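Local coordinates for putative transcriptional regulator (Streptomyces coelicolor, PDB 2ZB9), which probably binds DNA as a TetR-family transcription factor, with an N-terminal helix-turn-helix domain and a helical C-terminal domain that pairs with a second subunit, at residues P159-V163 with Q164-D168; T41-T45 with F46-A50; G172-Y175 with H176-I180. All blocks are in the same frame, centred on the assembly; numbering follows the deposited sequence.

Contact 1: P159-V163 with Q164-D168; sequences PDVDV and QVLVD
D162 OD1 takes the backbone N-H of Q164, with OD1 and N 3.0 Å apart and an N-H...O angle of 140°. The amide does not lie in the carboxylate plane: it meets the oxygen from above, 39° out of that plane. The side chain is carried forward to this position by a first torsion that sets CG opposite the backbone N (chi1 -176°), and the same oxygen also rests 3.4 Å from CB of Q164. Behind it, V165 sets its CG2 methyl across the aspartate, 3.8 Å from D162 CB, while V165 N makes a weak hydrogen bond to D162 O. This is an N-cap: D162 closes the start of helix 163-179, and the regular pattern begins with V167 N bonding to V163 O at 3.1 Å. Being at a helix start, the carboxylate would probably be favoured in its charged form.

On the buried side, V161, still in the loop, lays its CG1 methyl against L166 CD1 at 3.9 Å, the two side chains meeting at about a right angle. L166 also reaches back over the first turn, its CD1 4.1 Å from V163 CA, and packs on V201 of the second subunit. With an alanine here, the methyl of V161 would probably lose its partner and a gap would open toward V201 of the second subunit. V163 turns instead to L148 and R149 of helix 126-153. Q164 OE1 accepts a hydrogen bond from R141 of that helix.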
loop_
_atom_site.group_PDB
_atom_site.type_symbol
_atom_site.label_atom_id
_atom_site.label_comp_id
_atom_site.label_asym_id
_atom_site.label_seq_id
_atom_site.Cartn_x
_atom_site.Cartn_y
_atom_site.Cartn_z
ATOM N N PRO A 159 5.946 24.617 8.756
ATOM C CA PRO A 159 6.115 24.080 10.111
ATOM C C PRO A 159 4.941 23.303 10.703
ATOM O O PRO A 159 5.126 22.496 11.611
ATOM C CB PRO A 159 6.494 25.318 10.929
ATOM C CG PRO A 159 5.824 26.437 10.194
ATOM C CD PRO A 159 6.037 26.089 8.745
ATOM N N ASP A 160 3.745 23.520 10.171
ATOM C CA ASP A 160 2.555 22.837 10.659
ATOM C C ASP A 160 2.216 21.568 9.876
ATOM O O ASP A 160 1.116 21.040 9.991
ATOM C CB ASP A 160 1.358 23.798 10.624
ATOM C CG ASP A 160 1.108 24.370 9.239
ATOM O OD1 ASP A 160 2.079 24.801 8.581
ATOM O OD2 ASP A 160 -0.065 24.403 8.806
ATOM N N VAL A 161 3.154 21.077 9.079
ATOM C CA VAL A 161 2.911 19.874 8.301
ATOM C C VAL A 161 3.386 18.636 9.053
ATOM O O VAL A 161 4.476 18.614 9.626
ATOM C CB VAL A 161 3.613 19.957 6.917
ATOM C CG1 VAL A 161 3.606 18.602 6.229
ATOM C CG2 VAL A 161 2.894 20.978 6.038
ATOM N N ASP A 162 2.539 17.613 9.064
ATOM C CA ASP A 162 2.849 16.351 9.723
ATOM C C ASP A 162 3.625 15.509 8.714
ATOM O O ASP A 162 3.055 15.040 7.723
ATOM C CB ASP A 162 1.554 15.633 10.096
ATOM C CG ASP A 162 1.795 14.357 10.874
ATOM O OD1 ASP A 162 2.933 13.846 10.860
ATOM O OD2 ASP A 162 0.832 13.853 11.490
ATOM N N VAL A 163 4.915 15.312 8.962
ATOM C CA VAL A 163 5.754 14.546 8.042
ATOM C C VAL A 163 5.354 13.079 7.870
ATOM O O VAL A 163 5.594 12.492 6.823
ATOM C CB VAL A 163 7.249 14.635 8.451
ATOM C CG1 VAL A 163 7.711 16.074 8.359
ATOM C CG2 VAL A 163 7.453 14.101 9.862
ATOM N N GLN A 164 4.743 12.485 8.885
ATOM C CA GLN A 164 4.319 11.093 8.776
ATOM C C GLN A 164 3.268 10.935 7.685
ATOM O O GLN A 164 3.215 9.906 7.013
ATOM C CB GLN A 164 3.758 10.586 10.105
ATOM C CG GLN A 164 4.826 10.125 11.090
ATOM C CD GLN A 164 5.740 9.069 10.501
ATOM O OE1 GLN A 164 5.342 8.310 9.618
ATOM N NE2 GLN A 164 6.968 9.004 11.000
ATOM N N VAL A 165 2.428 11.952 7.510
ATOM C CA VAL A 165 1.405 11.900 6.470
ATOM C C VAL A 165 2.102 11.918 5.111
ATOM O O VAL A 165 1.722 11.190 4.200
ATOM C CB VAL A 165 0.429 13.111 6.551
ATOM C CG1 VAL A 165 -0.599 13.036 5.399
ATOM C CG2 VAL A 165 -0.284 13.127 7.902
ATOM N N LEU A 166 3.125 12.759 4.978
ATOM C CA LEU A 166 3.860 12.864 3.717
ATOM C C LEU A 166 4.422 11.509 3.312
ATOM O O LEU A 166 4.386 11.134 2.143
ATOM C CB LEU A 166 5.008 13.868 3.840
ATOM C CG LEU A 166 4.643 15.306 4.210
ATOM C CD1 LEU A 166 5.917 16.145 4.268
ATOM C CD2 LEU A 166 3.674 15.887 3.174
ATOM N N VAL A 167 4.949 10.776 4.286
ATOM C CA VAL A 167 5.498 9.459 4.012
ATOM C C VAL A 167 4.503 8.604 3.224
ATOM O O VAL A 167 4.870 7.937 2.258
ATOM C CB VAL A 167 5.864 8.727 5.324
ATOM C CG1 VAL A 167 6.303 7.303 5.014
ATOM C CG2 VAL A 167 6.974 9.482 6.054
ATOM N N ASP A 168 3.239 8.624 3.633
ATOM C CA ASP A 168 2.216 7.839 2.951
ATOM C C ASP A 168 1.834 8.409 1.595
ATOM O O ASP A 168 1.341 7.685 0.734
ATOM C CB ASP A 168 0.970 7.734 3.827
ATOM C CG ASP A 168 1.225 6.937 5.087
ATOM O OD1 ASP A 168 1.448 5.707 4.974
ATOM O OD2 ASP A 168 1.215 7.542 6.180
#

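Contact 2: T41-T45 with F46-A50; sequences TAQLT and FERVA
T45 grips the start of helix 46-53 through its own two oxygens. Its carbonyl O accepts from V49 N at 3.0 Å, a fairly straight bond with an N-H...O angle of 163°. Its hydroxyl OG1 caps R48 N; the model crowds that oxygen, so its exact place is less sure. What brings OG1 round to the amide is a first torsion of 67°, which sets it between the backbone N and the carbonyl carbon.

T45 is thus the N-cap of the first helix of the predicted helix-turn-helix motif, and the loop 41-45 leads into it from helix 20-39. R48 turns its chain back along that loop, bent at chi2, until NH1 lies 3.9 Å from Q43 O. The amide of Q43 and the guanidinium are inclined at 68° to each other, and both side chains are held by E39: R48 NH2 in a salt bridge, Q43 NE2 in a hydrogen bond.

Further in, L44 drops its CD1 onto the CG2 methyl of V49 at 3.6 Å, across the cap. That methyl also sits 3.3 Å from T45 O. L70 of helix 67-83 and L35 of helix 20-39 pack on L44, and L70 on V49 as well, placing the pair in the core of the predicted DNA-binding domain. F46 meets the ring of Y61.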
loop_
_atom_site.group_PDB
_atom_site.type_symbol
_atom_site.label_atom_id
_atom_site.label_comp_id
_atom_site.label_asym_id
_atom_site.label_seq_id
_atom_site.Cartn_x
_atom_site.Cartn_y
_atom_site.Cartn_z
ATOM N N THR A 41 12.827 -15.256 -1.579
ATOM C CA THR A 41 12.484 -15.650 -0.220
ATOM C C THR A 41 12.239 -17.139 0.005
ATOM O O THR A 41 12.617 -17.685 1.048
ATOM C CB THR A 41 11.242 -14.885 0.260
ATOM O OG1 THR A 41 11.455 -13.486 0.064
ATOM C CG2 THR A 41 10.989 -15.148 1.743
ATOM N N ALA A 42 11.596 -17.795 -0.955
ATOM C CA ALA A 42 11.301 -19.217 -0.815
ATOM C C ALA A 42 12.587 -20.039 -0.686
ATOM O O ALA A 42 12.608 -21.075 -0.022
ATOM C CB ALA A 42 10.466 -19.706 -2.019
ATOM N N GLN A 43 13.655 -19.555 -1.312
ATOM C CA GLN A 43 14.947 -20.231 -1.286
ATOM C C GLN A 43 15.738 -19.999 -0.004
ATOM O O GLN A 43 16.677 -20.742 0.295
ATOM C CB GLN A 43 15.793 -19.783 -2.482
ATOM C CG GLN A 43 15.337 -20.337 -3.824
ATOM C CD GLN A 43 15.572 -21.831 -3.937
ATOM O OE1 GLN A 43 14.703 -22.645 -3.598
ATOM N NE2 GLN A 43 16.763 -22.204 -4.402
ATOM N N LEU A 44 15.363 -18.974 0.754
ATOM C CA LEU A 44 16.066 -18.662 1.989
ATOM C C LEU A 44 15.763 -19.652 3.110
ATOM O O LEU A 44 14.603 -19.873 3.460
ATOM C CB LEU A 44 15.714 -17.247 2.453
ATOM C CG LEU A 44 16.432 -16.739 3.706
ATOM C CD1 LEU A 44 17.926 -16.623 3.426
ATOM C CD2 LEU A 44 15.860 -15.378 4.115
ATOM N N THR A 45 16.816 -20.254 3.662
ATOM C CA THR A 45 16.671 -21.197 4.768
ATOM C C THR A 45 17.796 -20.973 5.775
ATOM O O THR A 45 18.881 -20.506 5.420
ATOM C CB THR A 45 16.761 -22.676 4.305
ATOM O OG1 THR A 45 18.092 -22.945 3.852
ATOM C CG2 THR A 45 15.770 -22.967 3.182
ATOM N N PHE A 46 17.535 -21.312 7.030
ATOM C CA PHE A 46 18.543 -21.172 8.076
ATOM C C PHE A 46 19.725 -22.097 7.771
ATOM O O PHE A 46 20.879 -21.728 7.971
ATOM C CB PHE A 46 17.926 -21.518 9.435
ATOM C CG PHE A 46 17.109 -20.403 10.031
ATOM C CD1 PHE A 46 17.697 -19.473 10.884
ATOM C CD2 PHE A 46 15.756 -20.273 9.730
ATOM C CE1 PHE A 46 16.952 -18.427 11.433
ATOM C CE2 PHE A 46 14.997 -19.228 10.273
ATOM C CZ PHE A 46 15.597 -18.303 11.127
ATOM N N GLU A 47 19.421 -23.292 7.270
ATOM C CA GLU A 47 20.446 -24.278 6.925
ATOM C C GLU A 47 21.347 -23.761 5.810
ATOM O O GLU A 47 22.554 -24.009 5.800
ATOM C CB GLU A 47 19.788 -25.587 6.468
ATOM C CG GLU A 47 19.935 -26.754 7.437
ATOM C CD GLU A 47 18.609 -27.217 8.024
ATOM O OE1 GLU A 47 18.584 -28.283 8.684
ATOM O OE2 GLU A 47 17.590 -26.517 7.831
ATOM N N ARG A 48 20.748 -23.041 4.872
ATOM C CA ARG A 48 21.474 -22.481 3.740
ATOM C C ARG A 48 22.368 -21.327 4.206
ATOM O O ARG A 48 23.532 -21.222 3.810
ATOM C CB ARG A 48 20.462 -21.996 2.697
ATOM C CG ARG A 48 21.050 -21.448 1.414
ATOM C CD ARG A 48 21.450 -22.536 0.436
ATOM N NE ARG A 48 21.982 -21.945 -0.788
ATOM C CZ ARG A 48 21.243 -21.519 -1.807
ATOM N NH1 ARG A 48 19.921 -21.622 -1.770
ATOM N NH2 ARG A 48 21.833 -20.965 -2.861
ATOM N N VAL A 49 21.821 -20.458 5.049
ATOM C CA VAL A 49 22.580 -19.326 5.573
ATOM C C VAL A 49 23.736 -19.814 6.449
ATOM O O VAL A 49 24.850 -19.287 6.381
ATOM C CB VAL A 49 21.677 -18.392 6.417
ATOM C CG1 VAL A 49 22.528 -17.339 7.129
ATOM C CG2 VAL A 49 20.638 -17.725 5.516
ATOM N N ALA A 50 23.467 -20.817 7.276
ATOM C CA ALA A 50 24.496 -21.354 8.154
ATOM C C ALA A 50 25.647 -21.943 7.342
ATOM O O ALA A 50 26.811 -21.748 7.682
ATOM C CB ALA A 50 23.903 -22.414 9.066
#

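Contact 3: G172-Y175 with H176-I180; sequences GAVY and HRLLI
V174 and L178 lie side by side one turn apart and point the same way, V174 CG1 coming within 3.8 Å of L178 CD1. The valine puts CG1 opposite its backbone N (chi1 180°), on the flank that faces along the helix to the leucine. L178 leans its branch back over the preceding turn, and its CG lies 3.3 Å from V174 O, the same oxygen that accepts from L178 N at 2.8 Å.

Y175 sends its ring off to one flank, chi1 -83° setting CG opposite the carbonyl carbon. The ring meets F102 edge-to-face and packs against L115 and I119 of helix 110-122. These turns close helix 163-179, a helix of the TetR-type C-terminal domain that faces the second subunit. Regular bonds run on through them: H176 N to G172 O at 2.9 Å and R177 N to A173 O at 3.1 Å. I180 is the first residue to leave the helical conformation.

H176 and R177 both head for the partner chain. H176 ND1 bonds to D168 of the second subunit, and the imidazole ring meets that subunit's Y175 with planes about 15° apart. R177 forms a salt bridge to the same D168, while F189 of its own chain offers a cation-pi contact. Between two such partners the buried guanidinium is likely to stay charged.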
loop_
_atom_site.group_PDB
_atom_site.type_symbol
_atom_site.label_atom_id
_atom_site.label_comp_id
_atom_site.label_asym_id
_atom_site.label_seq_id
_atom_site.Cartn_x
_atom_site.Cartn_y
_atom_site.Cartn_z
ATOM N N GLY A 172 4.097 5.530 0.241
ATOM C CA GLY A 172 2.847 4.792 0.333
ATOM C C GLY A 172 2.125 4.734 -1.004
ATOM O O GLY A 172 1.548 3.706 -1.358
ATOM N N ALA A 173 2.153 5.848 -1.736
ATOM C CA ALA A 173 1.520 5.946 -3.056
ATOM C C ALA A 173 2.172 4.968 -4.026
ATOM O O ALA A 173 1.496 4.371 -4.863
ATOM C CB ALA A 173 1.648 7.374 -3.600
ATOM N N VAL A 174 3.491 4.828 -3.928
ATOM C CA VAL A 174 4.234 3.907 -4.790
ATOM C C VAL A 174 3.870 2.466 -4.424
ATOM O O VAL A 174 3.567 1.651 -5.299
ATOM C CB VAL A 174 5.767 4.075 -4.618
ATOM C CG1 VAL A 174 6.507 3.090 -5.532
ATOM C CG2 VAL A 174 6.175 5.508 -4.930
ATOM N N TYR A 175 3.913 2.154 -3.130
ATOM C CA TYR A 175 3.566 0.816 -2.670
ATOM C C TYR A 175 2.172 0.457 -3.169
ATOM O O TYR A 175 1.931 -0.660 -3.630
ATOM C CB TYR A 175 3.568 0.748 -1.139
ATOM C CG TYR A 175 4.926 0.535 -0.499
ATOM C CD1 TYR A 175 5.633 -0.647 -0.698
ATOM C CD2 TYR A 175 5.493 1.511 0.322
ATOM C CE1 TYR A 175 6.877 -0.856 -0.096
ATOM C CE2 TYR A 175 6.736 1.315 0.930
ATOM C CZ TYR A 175 7.422 0.128 0.714
ATOM O OH TYR A 175 8.656 -0.070 1.296
ATOM N N HIS A 176 1.251 1.411 -3.085
ATOM C CA HIS A 176 -0.115 1.150 -3.513
ATOM C C HIS A 176 -0.219 0.822 -4.993
ATOM O O HIS A 176 -0.899 -0.134 -5.379
ATOM C CB HIS A 176 -1.012 2.341 -3.184
ATOM C CG HIS A 176 -2.426 2.172 -3.637
ATOM N ND1 HIS A 176 -2.944 2.837 -4.726
ATOM C CD2 HIS A 176 -3.429 1.398 -3.154
ATOM C CE1 HIS A 176 -4.206 2.483 -4.894
ATOM N NE2 HIS A 176 -4.525 1.613 -3.954
ATOM N N ARG A 177 0.449 1.601 -5.829
ATOM C CA ARG A 177 0.386 1.330 -7.256
ATOM C C ARG A 177 1.110 0.011 -7.539
ATOM O O ARG A 177 0.775 -0.693 -8.491
ATOM C CB ARG A 177 0.990 2.491 -8.057
ATOM C CG ARG A 177 0.628 2.456 -9.528
ATOM C CD ARG A 177 1.047 3.724 -10.288
ATOM N NE ARG A 177 0.104 4.836 -10.148
ATOM C CZ ARG A 177 0.056 5.875 -10.981
ATOM N NH1 ARG A 177 0.893 5.935 -12.008
ATOM N NH2 ARG A 177 -0.819 6.856 -10.795
ATOM N N LEU A 178 2.083 -0.335 -6.695
ATOM C CA LEU A 178 2.815 -1.591 -6.863
ATOM C C LEU A 178 1.989 -2.794 -6.418
ATOM O O LEU A 178 1.984 -3.819 -7.096
ATOM C CB LEU A 178 4.125 -1.585 -6.069
ATOM C CG LEU A 178 5.314 -0.813 -6.631
ATOM C CD1 LEU A 178 6.415 -0.746 -5.576
ATOM C CD2 LEU A 178 5.815 -1.489 -7.897
ATOM N N LEU A 179 1.308 -2.680 -5.277
ATOM C CA LEU A 179 0.489 -3.788 -4.767
ATOM C C LEU A 179 -0.698 -4.088 -5.685
ATOM O O LEU A 179 -1.111 -5.239 -5.829
ATOM C CB LEU A 179 -0.030 -3.492 -3.351
ATOM C CG LEU A 179 0.811 -3.779 -2.089
ATOM C CD1 LEU A 179 1.750 -4.956 -2.330
ATOM C CD2 LEU A 179 1.587 -2.561 -1.683
ATOM N N ILE A 180 -1.260 -3.047 -6.288
ATOM C CA ILE A 180 -2.373 -3.216 -7.214
ATOM C C ILE A 180 -2.105 -2.290 -8.405
ATOM O O ILE A 180 -2.475 -1.112 -8.421
ATOM C CB ILE A 180 -3.731 -2.948 -6.501
ATOM C CG1 ILE A 180 -4.705 -2.258 -7.442
ATOM C CG2 ILE A 180 -3.510 -2.207 -5.196
ATOM C CD1 ILE A 180 -5.980 -1.883 -6.765
#

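In the fold
Contacts 1 and 3 are the two ends of one helix, 163-179: their centres are about 18 Å apart, and V167 O and G172 N, 3.2 Å apart, probably share a hydrogen bond. Across the dimer they also meet, since D168 from contact 1 of either chain receives H176 and R177 from contact 3 of the other. Contact 2 stands apart in the predicted helix-turn-helix, its centre about 38 Å from that of contact 1, with the chain's centre between them, and about 28 Å from that of contact 3. Its nearest atoms are about 13 Å from contact 3, and the second subunit does not touch it. Contacts 1 and 2 are both N-caps, one by aspartate and one by threonine.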